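PDB 5TXE: AtxE2 from Asticcacaulis excentricus, which hydrolyses the isopeptide bond of the threaded lasso peptides astexin-2 and astexin-3, converting them to linear peptides. Local coordinates for residues 490-504 and 528-542. The protein carries 1 engineered substitution. Sequence-based numbering, arbitrary orientation.
Sequences YSNWRNRWNILHTLE and DGATTVHFGLINSHR
Helix 494-504 crosses helix 528-539 at -77°, with axes 10.2 Å apart and the CA atoms of Leu500 and Gly536 nearest each other, 6.5 Å apart. Both belong to the alpha/beta-hydrolase domain of this prolyl oligopeptidase relative. Helix 528-539 begins right after the nucleophile position, which holds the engineered Ala527, so it follows the nucleophile elbow of the fold. Arg496 is a knob set among Asp528, Thr531, Thr532 and Phe535. Its CG lies over one face of the Phe535 ring in a CH-pi contact, and the bends at chi2 (77°) and chi3 then carry the guanidinium on to Asp528. There Arg496 NH1 donates to Asp528 OD1 at 3.1 Å on the syn side, and Arg496 NH2 forms a salt bridge with Asp528 OD2 at 2.7 Å. Arg496 NH2 also gives a straighter bond to Thr532 OG1, 3.0 Å away and in the guanidinium plane. Thr531 CG2 sits over the centre of one face of this group and Ile499 CD1 near the rim of the other, which limits its rotation. A leucine in place of Arg496 would probably leave the Asp528 carboxylate without its charged mate beside the catalytically important Tyr438. Two waters link Asp528 OD1 to Tyr490 OH, one of them only weakly on the Tyr490 side. The bound peptide packs on Asp528 and Thr531. Trp493, Trp497 and Phe535 form an aromatic cluster, and Phe585 stacks on Trp493. Leu500 CD2 lies 4.0 Å from Phe535 CE2, at the ring's edge. That ring stands nearly upright on Trp497, edge to face, and Phe535 CZ lies 3.5 Å from Trp497 NE1.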
ATOM      1  N   TYR A 490     -13.857 -15.882   6.036  1.00 31.12           N
ATOM      2  CA  TYR A 490     -14.791 -15.907   4.913  1.00 33.33           C
ATOM      3  C   TYR A 490     -15.919 -16.843   5.147  1.00 35.01           C
ATOM      4  O   TYR A 490     -16.904 -16.791   4.445  1.00 38.48           O
ATOM      5  CB  TYR A 490     -14.085 -16.272   3.603  1.00 34.52           C
ATOM      6  CG  TYR A 490     -13.374 -15.084   2.974  1.00 38.86           C
ATOM      7  CD1 TYR A 490     -14.058 -14.198   2.136  1.00 47.74           C
ATOM      8  CD2 TYR A 490     -12.054 -14.824   3.242  1.00 39.09           C
ATOM      9  CE1 TYR A 490     -13.426 -13.103   1.558  1.00 47.12           C
ATOM     10  CE2 TYR A 490     -11.410 -13.737   2.669  1.00 45.08           C
ATOM     11  CZ  TYR A 490     -12.094 -12.877   1.823  1.00 47.69           C
ATOM     12  OH  TYR A 490     -11.440 -11.797   1.273  1.00 50.10           O
ATOM     13  N   SER A 491     -15.794 -17.723   6.128  1.00 38.04           N
ATOM     14  CA  SER A 491     -16.852 -18.663   6.386  1.00 38.98           C
ATOM     15  C   SER A 491     -18.098 -17.883   6.697  1.00 39.07           C
ATOM     16  O   SER A 491     -18.151 -17.112   7.673  1.00 36.54           O
ATOM     17  CB  SER A 491     -16.511 -19.551   7.578  1.00 39.95           C
ATOM     18  OG  SER A 491     -17.688 -20.200   7.959  1.00 46.48           O
ATOM     19  N   ASN A 492     -19.108 -18.036   5.851  1.00 37.48           N
ATOM     20  CA  ASN A 492     -20.378 -17.310   6.041  1.00 39.03           C
ATOM     21  C   ASN A 492     -20.213 -15.791   6.047  1.00 35.54           C
ATOM     22  O   ASN A 492     -21.023 -15.048   6.643  1.00 31.87           O
ATOM     23  CB  ASN A 492     -21.073 -17.811   7.323  1.00 45.07           C
ATOM     24  CG  ASN A 492     -21.564 -19.238   7.166  1.00 51.65           C
ATOM     25  OD1 ASN A 492     -22.314 -19.540   6.243  1.00 51.82           O
ATOM     26  ND2 ASN A 492     -21.058 -20.141   8.008  1.00 51.80           N
ATOM     27  N   TRP A 493     -19.123 -15.344   5.420  1.00 31.75           N
ATOM     28  CA  TRP A 493     -18.794 -13.949   5.387  1.00 33.20           C
ATOM     29  C   TRP A 493     -18.756 -13.301   6.787  1.00 33.70           C
ATOM     30  O   TRP A 493     -19.084 -12.147   6.955  1.00 36.21           O
ATOM     31  CB  TRP A 493     -19.805 -13.220   4.504  1.00 35.63           C
ATOM     32  CG  TRP A 493     -19.742 -13.652   3.028  1.00 41.23           C
ATOM     33  CD1 TRP A 493     -20.585 -14.522   2.370  1.00 42.80           C
ATOM     34  CD2 TRP A 493     -18.784 -13.225   2.059  1.00 36.28           C
ATOM     35  NE1 TRP A 493     -20.220 -14.622   1.055  1.00 39.87           N
ATOM     36  CE2 TRP A 493     -19.106 -13.852   0.851  1.00 37.91           C
ATOM     37  CE3 TRP A 493     -17.705 -12.354   2.099  1.00 37.42           C
ATOM     38  CZ2 TRP A 493     -18.386 -13.635  -0.293  1.00 37.69           C
ATOM     39  CZ3 TRP A 493     -16.976 -12.146   0.952  1.00 39.34           C
ATOM     40  CH2 TRP A 493     -17.330 -12.774  -0.223  1.00 39.01           C
ATOM     41  N   ARG A 494     -18.309 -14.044   7.784  1.00 39.06           N
ATOM     42  CA  ARG A 494     -18.348 -13.557   9.169  1.00 41.12           C
ATOM     43  C   ARG A 494     -17.565 -12.263   9.315  1.00 33.22           C
ATOM     44  O   ARG A 494     -18.082 -11.307   9.836  1.00 28.73           O
ATOM     45  CB  ARG A 494     -17.856 -14.654  10.168  1.00 52.31           C
ATOM     46  CG  ARG A 494     -18.927 -15.727  10.494  1.00 72.37           C
ATOM     47  CD  ARG A 494     -18.405 -17.002  11.235  1.00 85.66           C
ATOM     48  NE  ARG A 494     -17.932 -16.618  12.579  1.00100.87           N
ATOM     49  CZ  ARG A 494     -17.938 -17.385  13.674  1.00 98.40           C
ATOM     50  NH1 ARG A 494     -18.395 -18.631  13.661  1.00 97.75           N
ATOM     51  NH2 ARG A 494     -17.485 -16.880  14.811  1.00 98.72           N
ATOM     52  N   ASN A 495     -16.332 -12.191   8.788  1.00 31.54           N
ATOM     53  CA  ASN A 495     -15.590 -10.956   8.934  1.00 30.06           C
ATOM     54  C   ASN A 495     -16.158  -9.790   8.115  1.00 30.43           C
ATOM     55  O   ASN A 495     -16.063  -8.643   8.532  1.00 30.36           O
ATOM     56  CB  ASN A 495     -14.095 -11.127   8.639  1.00 33.46           C
ATOM     57  CG  ASN A 495     -13.274  -9.940   9.169  1.00 34.09           C
ATOM     58  OD1 ASN A 495     -13.495  -9.478  10.292  1.00 36.67           O
ATOM     59  ND2 ASN A 495     -12.365  -9.440   8.367  1.00 33.44           N
ATOM     60  N   ARG A 496     -16.763 -10.070   6.971  1.00 26.93           N
ATOM     61  CA  ARG A 496     -17.316  -9.008   6.220  1.00 28.41           C
ATOM     62  C   ARG A 496     -18.429  -8.386   6.969  1.00 27.72           C
ATOM     63  O   ARG A 496     -18.621  -7.155   6.902  1.00 29.01           O
ATOM     64  CB  ARG A 496     -17.872  -9.518   4.892  1.00 33.78           C
ATOM     65  CG  ARG A 496     -17.584  -8.605   3.750  1.00 36.95           C
ATOM     66  CD  ARG A 496     -16.137  -8.895   3.446  1.00 37.55           C
ATOM     67  NE  ARG A 496     -15.383  -7.746   3.255  1.00 37.09           N
ATOM     68  CZ  ARG A 496     -14.093  -7.755   2.992  1.00 36.67           C
ATOM     69  NH1 ARG A 496     -13.428  -8.881   2.886  1.00 38.09           N
ATOM     70  NH2 ARG A 496     -13.487  -6.611   2.792  1.00 39.52           N
ATOM     71  N   TRP A 497     -19.230  -9.214   7.668  1.00 30.84           N
ATOM     72  CA  TRP A 497     -20.268  -8.632   8.572  1.00 31.81           C
ATOM     73  C   TRP A 497     -19.673  -7.794   9.708  1.00 29.68           C
ATOM     74  O   TRP A 497     -20.208  -6.775  10.085  1.00 33.17           O
ATOM     75  CB  TRP A 497     -21.127  -9.714   9.184  1.00 34.22           C
ATOM     76  CG  TRP A 497     -22.191 -10.215   8.311  1.00 31.58           C
ATOM     77  CD1 TRP A 497     -22.295 -11.478   7.716  1.00 32.06           C
ATOM     78  CD2 TRP A 497     -23.368  -9.511   7.977  1.00 31.24           C
ATOM     79  NE1 TRP A 497     -23.482 -11.554   7.026  1.00 34.32           N
ATOM     80  CE2 TRP A 497     -24.151 -10.358   7.172  1.00 32.38           C
ATOM     81  CE3 TRP A 497     -23.834  -8.232   8.273  1.00 32.99           C
ATOM     82  CZ2 TRP A 497     -25.356  -9.963   6.663  1.00 34.06           C
ATOM     83  CZ3 TRP A 497     -25.042  -7.847   7.771  1.00 33.02           C
ATOM     84  CH2 TRP A 497     -25.794  -8.701   6.974  1.00 30.63           C
ATOM     85  N   ASN A 498     -18.574  -8.243  10.287  1.00 30.94           N
ATOM     86  CA  ASN A 498     -17.918  -7.442  11.351  1.00 31.41           C
ATOM     87  C   ASN A 498     -17.480  -6.086  10.802  1.00 32.81           C
ATOM     88  O   ASN A 498     -17.576  -5.023  11.481  1.00 30.67           O
ATOM     89  CB  ASN A 498     -16.687  -8.196  11.871  1.00 32.64           C
ATOM     90  CG  ASN A 498     -15.839  -7.369  12.873  1.00 39.46           C
ATOM     91  OD1 ASN A 498     -16.359  -6.774  13.836  1.00 41.09           O
ATOM     92  ND2 ASN A 498     -14.513  -7.349  12.642  1.00 40.00           N
ATOM     93  N   ILE A 499     -16.949  -6.105   9.579  1.00 30.15           N
ATOM     94  CA  ILE A 499     -16.611  -4.836   8.936  1.00 30.59           C
ATOM     95  C   ILE A 499     -17.826  -3.945   8.710  1.00 27.96           C
ATOM     96  O   ILE A 499     -17.824  -2.745   9.021  1.00 26.68           O
ATOM     97  CB  ILE A 499     -15.804  -5.070   7.640  1.00 29.72           C
ATOM     98  CG1 ILE A 499     -14.444  -5.613   8.031  1.00 28.91           C
ATOM     99  CG2 ILE A 499     -15.621  -3.747   6.886  1.00 30.10           C
ATOM    100  CD1 ILE A 499     -13.746  -6.343   6.923  1.00 34.76           C
ATOM    101  N   LEU A 500     -18.864  -4.516   8.144  1.00 28.82           N
ATOM    102  CA  LEU A 500     -20.041  -3.705   7.829  1.00 29.07           C
ATOM    103  C   LEU A 500     -20.685  -3.156   9.111  1.00 31.82           C
ATOM    104  O   LEU A 500     -21.087  -1.974   9.175  1.00 29.43           O
ATOM    105  CB  LEU A 500     -21.043  -4.517   7.075  1.00 29.68           C
ATOM    106  CG  LEU A 500     -22.354  -3.821   6.765  1.00 32.10           C
ATOM    107  CD1 LEU A 500     -22.174  -2.614   5.901  1.00 34.84           C
ATOM    108  CD2 LEU A 500     -23.279  -4.770   6.065  1.00 32.37           C
ATOM    109  N   HIS A 501     -20.756  -4.004  10.135  1.00 32.00           N
ATOM    110  CA  HIS A 501     -21.330  -3.562  11.413  1.00 29.52           C
ATOM    111  C   HIS A 501     -20.488  -2.500  12.025  1.00 29.36           C
ATOM    112  O   HIS A 501     -21.014  -1.579  12.644  1.00 29.42           O
ATOM    113  CB  HIS A 501     -21.442  -4.717  12.384  1.00 31.58           C
ATOM    114  CG  HIS A 501     -22.527  -5.706  12.081  1.00 33.22           C
ATOM    115  ND1 HIS A 501     -23.772  -5.351  11.602  1.00 37.43           N
ATOM    116  CD2 HIS A 501     -22.562  -7.044  12.251  1.00 36.53           C
ATOM    117  CE1 HIS A 501     -24.521  -6.430  11.473  1.00 35.23           C
ATOM    118  NE2 HIS A 501     -23.808  -7.471  11.854  1.00 36.69           N
ATOM    119  N   THR A 502     -19.178  -2.561  11.831  1.00 30.12           N
ATOM    120  CA  THR A 502     -18.313  -1.486  12.351  1.00 30.52           C
ATOM    121  C   THR A 502     -18.572  -0.186  11.652  1.00 30.63           C
ATOM    122  O   THR A 502     -18.613   0.848  12.276  1.00 29.93           O
ATOM    123  CB  THR A 502     -16.823  -1.837  12.229  1.00 29.86           C
ATOM    124  OG1 THR A 502     -16.578  -3.064  12.895  1.00 29.61           O
ATOM    125  CG2 THR A 502     -15.933  -0.769  12.832  1.00 32.05           C
ATOM    126  N   LEU A 503     -18.771  -0.224  10.348  1.00 31.48           N
ATOM    127  CA  LEU A 503     -19.119   1.009   9.647  1.00 30.83           C
ATOM    128  C   LEU A 503     -20.455   1.581  10.124  1.00 28.24           C
ATOM    129  O   LEU A 503     -20.593   2.790  10.263  1.00 28.34           O
ATOM    130  CB  LEU A 503     -19.205   0.770   8.137  1.00 32.59           C
ATOM    131  CG  LEU A 503     -17.862   0.570   7.446  1.00 33.70           C
ATOM    132  CD1 LEU A 503     -18.100   0.144   6.038  1.00 33.45           C
ATOM    133  CD2 LEU A 503     -17.030   1.850   7.484  1.00 34.73           C
ATOM    134  N   GLU A 504     -21.432   0.711  10.313  1.00 28.63           N
ATOM    135  CA  GLU A 504     -22.724   1.106  10.841  1.00 32.55           C
ATOM    136  C   GLU A 504     -22.577   1.705  12.272  1.00 30.86           C
ATOM    137  O   GLU A 504     -23.178   2.725  12.553  1.00 33.25           O
ATOM    138  CB  GLU A 504     -23.708  -0.042  10.798  1.00 32.53           C
ATOM    139  CG  GLU A 504     -24.125  -0.432   9.368  1.00 36.36           C
ATOM    140  CD  GLU A 504     -24.968  -1.709   9.294  1.00 40.59           C
ATOM    141  OE1 GLU A 504     -25.127  -2.405  10.336  1.00 46.72           O
ATOM    142  OE2 GLU A 504     -25.502  -2.021   8.196  1.00 48.30           O
ATOM    143  N   ASP A 528      -9.671  -4.603  -0.834  1.00 29.80           N
ATOM    144  CA  ASP A 528     -10.509  -5.223   0.166  1.00 29.65           C
ATOM    145  C   ASP A 528     -11.705  -4.332   0.457  1.00 28.78           C
ATOM    146  O   ASP A 528     -12.767  -4.804   0.698  1.00 28.96           O
ATOM    147  CB  ASP A 528      -9.721  -5.603   1.424  1.00 32.00           C
ATOM    148  CG  ASP A 528     -10.510  -6.587   2.314  1.00 32.87           C
ATOM    149  OD1 ASP A 528     -10.823  -7.682   1.808  1.00 34.86           O
ATOM    150  OD2 ASP A 528     -10.889  -6.224   3.462  1.00 34.07           O
ATOM    151  N   GLY A 529     -11.545  -3.032   0.292  1.00 29.56           N
ATOM    152  CA  GLY A 529     -12.632  -2.107   0.426  1.00 25.51           C
ATOM    153  C   GLY A 529     -13.651  -2.225  -0.661  1.00 27.39           C
ATOM    154  O   GLY A 529     -14.810  -1.889  -0.422  1.00 26.96           O
ATOM    155  N   ALA A 530     -13.240  -2.687  -1.858  1.00 25.37           N
ATOM    156  CA  ALA A 530     -14.210  -2.909  -2.899  1.00 25.31           C
ATOM    157  C   ALA A 530     -15.151  -4.026  -2.499  1.00 24.40           C
ATOM    158  O   ALA A 530     -16.344  -3.950  -2.762  1.00 22.63           O
ATOM    159  CB  ALA A 530     -13.546  -3.262  -4.204  1.00 25.30           C
ATOM    160  N   THR A 531     -14.590  -5.082  -1.932  1.00 24.25           N
ATOM    161  CA  THR A 531     -15.402  -6.225  -1.479  1.00 26.11           C
ATOM    162  C   THR A 531     -16.445  -5.718  -0.461  1.00 25.40           C
ATOM    163  O   THR A 531     -17.615  -6.122  -0.452  1.00 25.38           O
ATOM    164  CB  THR A 531     -14.487  -7.271  -0.853  1.00 28.17           C
ATOM    165  OG1 THR A 531     -13.398  -7.568  -1.746  1.00 29.95           O
ATOM    166  CG2 THR A 531     -15.200  -8.554  -0.523  1.00 26.84           C
ATOM    167  N   THR A 532     -16.015  -4.807   0.397  1.00 23.27           N
ATOM    168  CA  THR A 532     -16.894  -4.266   1.416  1.00 26.35           C
ATOM    169  C   THR A 532     -17.973  -3.458   0.753  1.00 24.87           C
ATOM    170  O   THR A 532     -19.083  -3.477   1.174  1.00 26.51           O
ATOM    171  CB  THR A 532     -16.084  -3.428   2.447  1.00 26.97           C
ATOM    172  OG1 THR A 532     -15.312  -4.309   3.253  1.00 26.09           O
ATOM    173  CG2 THR A 532     -16.958  -2.588   3.321  1.00 26.83           C
ATOM    174  N   VAL A 533     -17.647  -2.734  -0.291  1.00 24.16           N
ATOM    175  CA  VAL A 533     -18.679  -2.013  -0.988  1.00 26.06           C
ATOM    176  C   VAL A 533     -19.721  -2.934  -1.550  1.00 24.91           C
ATOM    177  O   VAL A 533     -20.906  -2.637  -1.472  1.00 23.35           O
ATOM    178  CB  VAL A 533     -18.147  -1.225  -2.154  1.00 27.81           C
ATOM    179  CG1 VAL A 533     -19.280  -0.596  -2.940  1.00 25.90           C
ATOM    180  CG2 VAL A 533     -17.209  -0.131  -1.642  1.00 30.47           C
ATOM    181  N   HIS A 534     -19.297  -4.045  -2.124  1.00 26.06           N
ATOM    182  CA  HIS A 534     -20.248  -4.928  -2.824  1.00 29.15           C
ATOM    183  C   HIS A 534     -21.150  -5.552  -1.775  1.00 25.45           C
ATOM    184  O   HIS A 534     -22.363  -5.570  -1.914  1.00 24.85           O
ATOM    185  CB  HIS A 534     -19.553  -6.018  -3.685  1.00 27.43           C
ATOM    186  CG  HIS A 534     -18.541  -5.474  -4.648  1.00 33.29           C
ATOM    187  ND1 HIS A 534     -17.377  -6.146  -4.970  1.00 35.29           N
ATOM    188  CD2 HIS A 534     -18.480  -4.282  -5.286  1.00 32.08           C
ATOM    189  CE1 HIS A 534     -16.677  -5.403  -5.800  1.00 34.64           C
ATOM    190  NE2 HIS A 534     -17.320  -4.265  -5.996  1.00 31.50           N
ATOM    191  N   PHE A 535     -20.513  -6.058  -0.745  1.00 23.09           N
ATOM    192  CA  PHE A 535     -21.230  -6.630   0.429  1.00 24.52           C
ATOM    193  C   PHE A 535     -22.176  -5.629   1.055  1.00 23.62           C
ATOM    194  O   PHE A 535     -23.304  -5.945   1.399  1.00 25.60           O
ATOM    195  CB  PHE A 535     -20.213  -7.104   1.494  1.00 23.83           C
ATOM    196  CG  PHE A 535     -20.804  -7.982   2.555  1.00 25.51           C
ATOM    197  CD1 PHE A 535     -20.974  -9.331   2.325  1.00 24.72           C
ATOM    198  CD2 PHE A 535     -21.285  -7.437   3.737  1.00 26.50           C
ATOM    199  CE1 PHE A 535     -21.530 -10.150   3.287  1.00 27.50           C
ATOM    200  CE2 PHE A 535     -21.817  -8.241   4.735  1.00 29.67           C
ATOM    201  CZ  PHE A 535     -21.945  -9.604   4.501  1.00 28.44           C
ATOM    202  N   GLY A 536     -21.716  -4.409   1.187  1.00 24.48           N
ATOM    203  CA  GLY A 536     -22.485  -3.369   1.849  1.00 24.97           C
ATOM    204  C   GLY A 536     -23.722  -2.973   1.113  1.00 28.85           C
ATOM    205  O   GLY A 536     -24.762  -2.643   1.750  1.00 28.25           O
ATOM    206  N   LEU A 537     -23.652  -2.956  -0.214  1.00 26.82           N
ATOM    207  CA  LEU A 537     -24.797  -2.457  -0.997  1.00 26.53           C
ATOM    208  C   LEU A 537     -25.875  -3.528  -1.050  1.00 26.57           C
ATOM    209  O   LEU A 537     -27.009  -3.260  -1.300  1.00 26.54           O
ATOM    210  CB  LEU A 537     -24.389  -2.080  -2.405  1.00 26.13           C
ATOM    211  CG  LEU A 537     -23.417  -0.941  -2.536  1.00 29.89           C
ATOM    212  CD1 LEU A 537     -23.229  -0.562  -3.995  1.00 30.64           C
ATOM    213  CD2 LEU A 537     -23.849   0.267  -1.761  1.00 31.85           C
ATOM    214  N   ILE A 538     -25.493  -4.764  -0.836  1.00 30.39           N
ATOM    215  CA  ILE A 538     -26.454  -5.847  -0.881  1.00 30.90           C
ATOM    216  C   ILE A 538     -27.045  -6.124   0.484  1.00 32.64           C
ATOM    217  O   ILE A 538     -28.196  -6.477   0.575  1.00 29.97           O
ATOM    218  CB  ILE A 538     -25.799  -7.123  -1.421  1.00 28.81           C
ATOM    219  CG1 ILE A 538     -25.592  -6.963  -2.941  1.00 29.65           C
ATOM    220  CG2 ILE A 538     -26.622  -8.383  -1.140  1.00 28.23           C
ATOM    221  CD1 ILE A 538     -24.538  -7.898  -3.443  1.00 29.93           C
ATOM    222  N   ASN A 539     -26.247  -6.013   1.534  1.00 31.40           N
ATOM    223  CA  ASN A 539     -26.671  -6.449   2.855  1.00 29.11           C
ATOM    224  C   ASN A 539     -27.013  -5.295   3.816  1.00 29.34           C
ATOM    225  O   ASN A 539     -27.105  -5.491   5.020  1.00 30.84           O
ATOM    226  CB  ASN A 539     -25.576  -7.358   3.423  1.00 27.55           C
ATOM    227  CG  ASN A 539     -25.385  -8.620   2.613  1.00 29.86           C
ATOM    228  OD1 ASN A 539     -26.174  -9.511   2.699  1.00 31.24           O
ATOM    229  ND2 ASN A 539     -24.346  -8.671   1.791  1.00 29.37           N
ATOM    230  N   SER A 540     -27.179  -4.085   3.278  1.00 29.37           N
ATOM    231  CA  SER A 540     -27.709  -2.976   4.017  1.00 26.92           C
ATOM    232  C   SER A 540     -28.345  -1.993   3.059  1.00 29.28           C
ATOM    233  O   SER A 540     -28.141  -2.039   1.858  1.00 28.97           O
ATOM    234  CB  SER A 540     -26.601  -2.302   4.782  1.00 29.72           C
ATOM    235  OG  SER A 540     -26.053  -1.207   4.093  1.00 31.15           O
ATOM    236  N   HIS A 541     -29.135  -1.092   3.590  1.00 28.30           N
ATOM    237  CA  HIS A 541     -29.643   0.063   2.864  1.00 25.92           C
ATOM    238  C   HIS A 541     -29.176   1.318   3.525  1.00 25.16           C
ATOM    239  O   HIS A 541     -29.825   2.345   3.516  1.00 27.26           O
ATOM    240  CB  HIS A 541     -31.178   0.008   2.833  1.00 28.36           C
ATOM    241  CG  HIS A 541     -31.720  -1.100   1.994  1.00 27.12           C
ATOM    242  ND1 HIS A 541     -31.897  -2.385   2.476  1.00 32.73           N
ATOM    243  CD2 HIS A 541     -32.164  -1.117   0.715  1.00 30.13           C
ATOM    244  CE1 HIS A 541     -32.397  -3.149   1.520  1.00 30.34           C
ATOM    245  NE2 HIS A 541     -32.558  -2.406   0.438  1.00 29.88           N
ATOM    246  N   ARG A 542     -27.987   1.271   4.084  1.00 28.32           N
ATOM    247  CA  ARG A 542     -27.427   2.453   4.729  1.00 29.03           C
ATOM    248  C   ARG A 542     -26.711   3.397   3.814  1.00 28.83           C
ATOM    249  O   ARG A 542     -26.336   4.475   4.269  1.00 27.48           O
ATOM    250  CB  ARG A 542     -26.446   1.998   5.765  1.00 32.32           C
ATOM    251  CG  ARG A 542     -27.096   1.090   6.782  1.00 39.10           C
ATOM    252  CD  ARG A 542     -27.910   1.854   7.798  1.00 45.15           C
ATOM    253  NE  ARG A 542     -27.909   1.042   9.012  1.00 55.56           N
ATOM    254  CZ  ARG A 542     -27.445   1.458  10.176  1.00 52.35           C
ATOM    255  NH1 ARG A 542     -27.007   2.712  10.336  1.00 54.23           N
ATOM    256  NH2 ARG A 542     -27.434   0.618  11.188  1.00 64.77           N
TER
HETATM  257  O   HOH W   1     -11.229  -8.930  -0.603  1.00 40.68           O
HETATM  258  O   HOH W   2      -8.965 -10.334   2.434  1.00 41.86           O